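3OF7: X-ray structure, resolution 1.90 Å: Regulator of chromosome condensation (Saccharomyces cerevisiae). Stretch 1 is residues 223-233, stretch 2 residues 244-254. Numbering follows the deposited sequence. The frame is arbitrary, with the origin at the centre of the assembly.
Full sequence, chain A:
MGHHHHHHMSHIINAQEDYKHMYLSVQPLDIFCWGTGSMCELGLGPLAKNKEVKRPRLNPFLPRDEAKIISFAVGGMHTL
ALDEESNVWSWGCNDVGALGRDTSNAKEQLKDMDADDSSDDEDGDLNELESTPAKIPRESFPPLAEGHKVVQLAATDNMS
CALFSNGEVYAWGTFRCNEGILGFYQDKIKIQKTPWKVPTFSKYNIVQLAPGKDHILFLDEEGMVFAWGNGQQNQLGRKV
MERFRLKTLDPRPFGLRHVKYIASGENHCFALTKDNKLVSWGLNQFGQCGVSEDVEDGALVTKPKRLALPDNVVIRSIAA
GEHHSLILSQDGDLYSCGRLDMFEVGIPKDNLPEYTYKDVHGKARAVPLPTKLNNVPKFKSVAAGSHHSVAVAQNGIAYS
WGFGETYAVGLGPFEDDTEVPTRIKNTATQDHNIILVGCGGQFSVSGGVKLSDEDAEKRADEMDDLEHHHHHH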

# COMPACT_ATOMS: atom_id res chain seq x y z
N GLY A 223 5.19 -16.53 -12.69
CA GLY A 223 5.50 -15.14 -12.97
C GLY A 223 4.48 -14.44 -13.85
O GLY A 223 4.76 -13.37 -14.39
N MET A 224 3.30 -15.03 -13.98
CA MET A 224 2.20 -14.41 -14.73
C MET A 224 1.49 -13.41 -13.80
O MET A 224 1.29 -13.69 -12.61
CB MET A 224 1.22 -15.47 -15.24
CG MET A 224 0.15 -14.96 -16.22
SD MET A 224 0.75 -14.57 -17.89
CE MET A 224 0.87 -16.23 -18.59
N VAL A 225 1.13 -12.25 -14.35
CA VAL A 225 0.38 -11.23 -13.61
C VAL A 225 -1.08 -11.21 -14.06
O VAL A 225 -1.37 -11.30 -15.25
CB VAL A 225 0.97 -9.82 -13.80
CG1 VAL A 225 0.27 -8.79 -12.89
CG2 VAL A 225 2.47 -9.82 -13.54
N PHE A 226 -1.98 -11.11 -13.09
CA PHE A 226 -3.41 -11.03 -13.34
C PHE A 226 -3.93 -9.74 -12.75
O PHE A 226 -3.43 -9.29 -11.72
CB PHE A 226 -4.13 -12.21 -12.69
CG PHE A 226 -3.63 -13.54 -13.16
CD1 PHE A 226 -2.48 -14.10 -12.62
CD2 PHE A 226 -4.29 -14.22 -14.18
CE1 PHE A 226 -2.00 -15.33 -13.08
CE2 PHE A 226 -3.83 -15.45 -14.64
CZ PHE A 226 -2.69 -16.00 -14.09
N ALA A 227 -4.93 -9.17 -13.39
CA ALA A 227 -5.54 -7.94 -12.89
C ALA A 227 -7.06 -8.10 -12.81
O ALA A 227 -7.65 -8.86 -13.58
CB ALA A 227 -5.14 -6.76 -13.76
N TRP A 228 -7.66 -7.40 -11.85
CA TRP A 228 -9.09 -7.51 -11.56
C TRP A 228 -9.61 -6.18 -11.01
O TRP A 228 -9.02 -5.62 -10.07
CB TRP A 228 -9.31 -8.64 -10.55
CG TRP A 228 -10.73 -8.93 -10.09
CD1 TRP A 228 -11.90 -8.74 -10.78
CD2 TRP A 228 -11.09 -9.54 -8.84
NE1 TRP A 228 -12.97 -9.17 -10.02
CE2 TRP A 228 -12.50 -9.66 -8.83
CE3 TRP A 228 -10.36 -9.97 -7.72
CZ2 TRP A 228 -13.20 -10.20 -7.74
CZ3 TRP A 228 -11.05 -10.52 -6.64
CH2 TRP A 228 -12.46 -10.62 -6.65
N GLY A 229 -10.70 -5.68 -11.59
CA GLY A 229 -11.38 -4.50 -11.06
C GLY A 229 -11.66 -3.45 -12.12
O GLY A 229 -11.82 -3.79 -13.30
N ASN A 230 -11.71 -2.19 -11.71
CA ASN A 230 -11.90 -1.09 -12.66
C ASN A 230 -10.72 -0.98 -13.63
O ASN A 230 -9.59 -1.28 -13.26
CB ASN A 230 -12.12 0.23 -11.92
CG ASN A 230 -12.62 1.34 -12.85
OD1 ASN A 230 -13.42 1.10 -13.75
ND2 ASN A 230 -12.14 2.57 -12.63
N GLY A 231 -11.00 -0.57 -14.86
CA GLY A 231 -9.98 -0.52 -15.90
C GLY A 231 -9.93 0.76 -16.70
O GLY A 231 -9.30 0.81 -17.75
N GLN A 232 -10.59 1.80 -16.20
CA GLN A 232 -10.73 3.07 -16.95
C GLN A 232 -9.41 3.80 -17.19
O GLN A 232 -9.33 4.66 -18.07
CB GLN A 232 -11.71 4.00 -16.24
CG GLN A 232 -13.12 3.45 -16.13
CD GLN A 232 -14.03 4.33 -15.28
OE1 GLN A 232 -13.76 4.59 -14.10
NE2 GLN A 232 -15.14 4.77 -15.88
N GLN A 233 -8.39 3.47 -16.40
CA GLN A 233 -7.07 4.09 -16.53
C GLN A 233 -6.03 3.12 -17.12
O GLN A 233 -4.82 3.34 -16.98
CB GLN A 233 -6.58 4.62 -15.17
CG GLN A 233 -7.36 5.82 -14.62
CD GLN A 233 -8.70 5.44 -14.01
OE1 GLN A 233 -8.84 4.38 -13.38
NE2 GLN A 233 -9.69 6.30 -14.18
N PHE A 244 -18.18 -4.53 -22.02
CA PHE A 244 -17.43 -5.71 -21.56
C PHE A 244 -16.86 -5.55 -20.13
O PHE A 244 -16.19 -6.45 -19.62
CB PHE A 244 -16.31 -6.06 -22.56
CG PHE A 244 -16.82 -6.42 -23.94
CD1 PHE A 244 -17.41 -7.65 -24.18
CD2 PHE A 244 -16.70 -5.51 -24.99
CE1 PHE A 244 -17.89 -7.98 -25.46
CE2 PHE A 244 -17.17 -5.84 -26.27
CZ PHE A 244 -17.77 -7.07 -26.50
N ARG A 245 -17.15 -4.42 -19.49
CA ARG A 245 -16.61 -4.12 -18.15
C ARG A 245 -17.11 -5.05 -17.05
O ARG A 245 -16.40 -5.30 -16.08
CB ARG A 245 -16.86 -2.66 -17.77
CG ARG A 245 -16.01 -1.69 -18.59
CD ARG A 245 -16.38 -0.26 -18.31
NE ARG A 245 -15.93 0.20 -17.00
CZ ARG A 245 -16.51 1.17 -16.31
NH1 ARG A 245 -17.58 1.80 -16.79
NH2 ARG A 245 -16.03 1.52 -15.12
N LEU A 246 -18.32 -5.58 -17.18
CA LEU A 246 -18.81 -6.54 -16.21
C LEU A 246 -18.60 -7.98 -16.68
O LEU A 246 -18.28 -8.86 -15.87
CB LEU A 246 -20.28 -6.29 -15.85
CG LEU A 246 -20.59 -5.05 -14.99
CD1 LEU A 246 -22.09 -4.89 -14.77
CD2 LEU A 246 -19.86 -5.10 -13.65
N LYS A 247 -18.77 -8.22 -17.98
CA LYS A 247 -18.53 -9.55 -18.56
C LYS A 247 -17.12 -10.06 -18.23
O LYS A 247 -16.92 -11.27 -18.07
CB LYS A 247 -18.75 -9.54 -20.07
CG LYS A 247 -20.22 -9.50 -20.50
CD LYS A 247 -20.35 -9.24 -22.02
CE LYS A 247 -21.80 -8.98 -22.42
NZ LYS A 247 -21.92 -8.54 -23.85
N THR A 248 -16.17 -9.13 -18.13
CA THR A 248 -14.76 -9.49 -17.92
C THR A 248 -14.22 -9.07 -16.53
O THR A 248 -13.02 -8.99 -16.35
CB THR A 248 -13.85 -8.92 -19.02
OG1 THR A 248 -13.78 -7.49 -18.92
CG2 THR A 248 -14.33 -9.32 -20.43
N LEU A 249 -15.13 -8.83 -15.58
CA LEU A 249 -14.75 -8.43 -14.22
C LEU A 249 -14.35 -9.65 -13.38
O LEU A 249 -15.08 -10.07 -12.47
CB LEU A 249 -15.87 -7.61 -13.56
CG LEU A 249 -15.62 -6.94 -12.20
CD1 LEU A 249 -14.54 -5.85 -12.31
CD2 LEU A 249 -16.90 -6.35 -11.64
N ASP A 250 -13.20 -10.21 -13.72
CA ASP A 250 -12.58 -11.33 -12.99
C ASP A 250 -11.09 -11.34 -13.31
O ASP A 250 -10.69 -10.82 -14.35
CB ASP A 250 -13.24 -12.68 -13.34
CG ASP A 250 -13.19 -12.99 -14.82
OD1 ASP A 250 -14.08 -12.53 -15.55
OD2 ASP A 250 -12.25 -13.70 -15.24
N PRO A 251 -10.25 -11.92 -12.42
CA PRO A 251 -8.81 -11.78 -12.63
C PRO A 251 -8.35 -12.41 -13.94
O PRO A 251 -8.68 -13.57 -14.21
CB PRO A 251 -8.19 -12.51 -11.42
CG PRO A 251 -9.26 -12.47 -10.37
CD PRO A 251 -10.55 -12.62 -11.16
N ARG A 252 -7.61 -11.65 -14.74
CA ARG A 252 -7.20 -12.06 -16.07
C ARG A 252 -5.78 -11.60 -16.37
O ARG A 252 -5.40 -10.49 -15.98
CB ARG A 252 -8.16 -11.49 -17.12
CG ARG A 252 -9.51 -12.18 -17.17
CD ARG A 252 -10.52 -11.39 -17.99
NE ARG A 252 -11.85 -11.96 -17.88
CZ ARG A 252 -12.56 -12.44 -18.89
NH1 ARG A 252 -12.07 -12.40 -20.12
NH2 ARG A 252 -13.77 -12.93 -18.68
N PRO A 253 -5.01 -12.43 -17.09
CA PRO A 253 -3.68 -12.02 -17.51
C PRO A 253 -3.78 -11.04 -18.68
O PRO A 253 -4.88 -10.78 -19.18
CB PRO A 253 -3.02 -13.33 -17.93
CG PRO A 253 -4.16 -14.17 -18.43
CD PRO A 253 -5.37 -13.76 -17.64
N PHE A 254 -2.66 -10.49 -19.09
CA PHE A 254 -2.64 -9.48 -20.14
C PHE A 254 -1.29 -9.48 -20.83
O PHE A 254 -0.79 -8.45 -21.28
CB PHE A 254 -3.00 -8.08 -19.57
CG PHE A 254 -2.26 -7.72 -18.31
CD1 PHE A 254 -1.10 -6.96 -18.37
CD2 PHE A 254 -2.73 -8.12 -17.06
CE1 PHE A 254 -0.40 -6.61 -17.20
CE2 PHE A 254 -2.04 -7.79 -15.89
CZ PHE A 254 -0.87 -7.03 -15.97
O HOH W 1 -0.25 -10.97 -17.71
O HOH W 2 -9.84 -8.50 -15.32
O HOH W 3 -11.62 -6.81 -14.05
O HOH W 4 -13.27 -0.71 -16.67

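The strand running from Val-225 to Gly-229 is paired with a segment that carries a proline on each side of Arg-252, the one residue whose backbone bonds directly to the strand's backbone. Pro-251 and Pro-253 occupy positions whose backbone N does not face the strand, so the missing amide hydrogens are not needed here; the direct backbone bonds are those of Ala-227 and Arg-252, an antiparallel pair: Ala-227 N donates to Arg-252 O at 2.9 Å, and Arg-252 N donates to Ala-227 O at 3.0 Å. Both have good geometry, with N-H...O angles of 163° and 154°. Around them the prolines contribute through carbon instead. Pro-251 CA lies 3.3 Å from Ala-227 O, and Pro-253 CA lies 3.3 Å from Val-225 O, each with its hydrogen directed at the carbonyl.

Water extends the pairing where the chains no longer bond directly. Water 1 accepts from Phe-254 N at 2.8 Å and donates to Val-225 O at 2.7 Å, bridging the backbones just beyond Pro-253.

The proline rings also serve as packing surfaces for aromatic side chains. Trp-228, in the t rotamer and with its CA-to-CB bond pointing toward the second stretch, takes Pro-251 over one face of its indole; Pro-251 CD sits 3.9 Å from the centroid of the five-membered ring of Trp-228, 15° off the ring normal. The indole still has a polar edge to satisfy: Trp-228 NE1 makes a weak, bent bond of 3.4 Å to Leu-249 O and has another partner elsewhere in the structure. Phe-226 packs beside Pro-253, with Phe-226 CD2 3.7 Å from Pro-253 CD. Thus proline is tolerated where the pairing needs no donor, and its ring adds apolar surface; Pro-251 is buried.

On the sheet face shared by Ala-227 and Arg-252, the small methyl of Ala-227 accommodates the ring of Phe-254, with Phe-254 CE2 3.9 Å from Ala-227 CB. The CA-to-CB bond of Phe-254 points sideways, but the p rotamer brings the ring back to the strand, where Phe-254 CZ also meets Val-225 CG1 at 3.7 Å. Arg-252 spends its charge within its own stretch, in a salt bridge from Arg-252 NH2 to Asp-250 OD1 at 3.2 Å.

The strand ends at Gly-229, whose phi/psi of 130/-151 would jam a CB against the carbonyl of the residue before, so the backbone itself calls for glycine. Beyond it the contact becomes polar: Arg-245 reaches across, and Arg-245 NH2 donates to Asn-230 OD1 at 3.0 Å, near the guanidinium plane, while Gln-232 CG lies over one guanidinium face. Asn-230 uses both ends of its amide, for Asn-230 ND2 donates to Gln-232 OE1 at 3.0 Å, linking the two residues that meet the arginine. Water 4 adds a link, accepting from Arg-245 NE at 2.8 Å and from Gly-231 N at 2.9 Å. Together the two stretches bury 647 Å², with few direct backbone bonds, close ring packing and a polar clasp at one end.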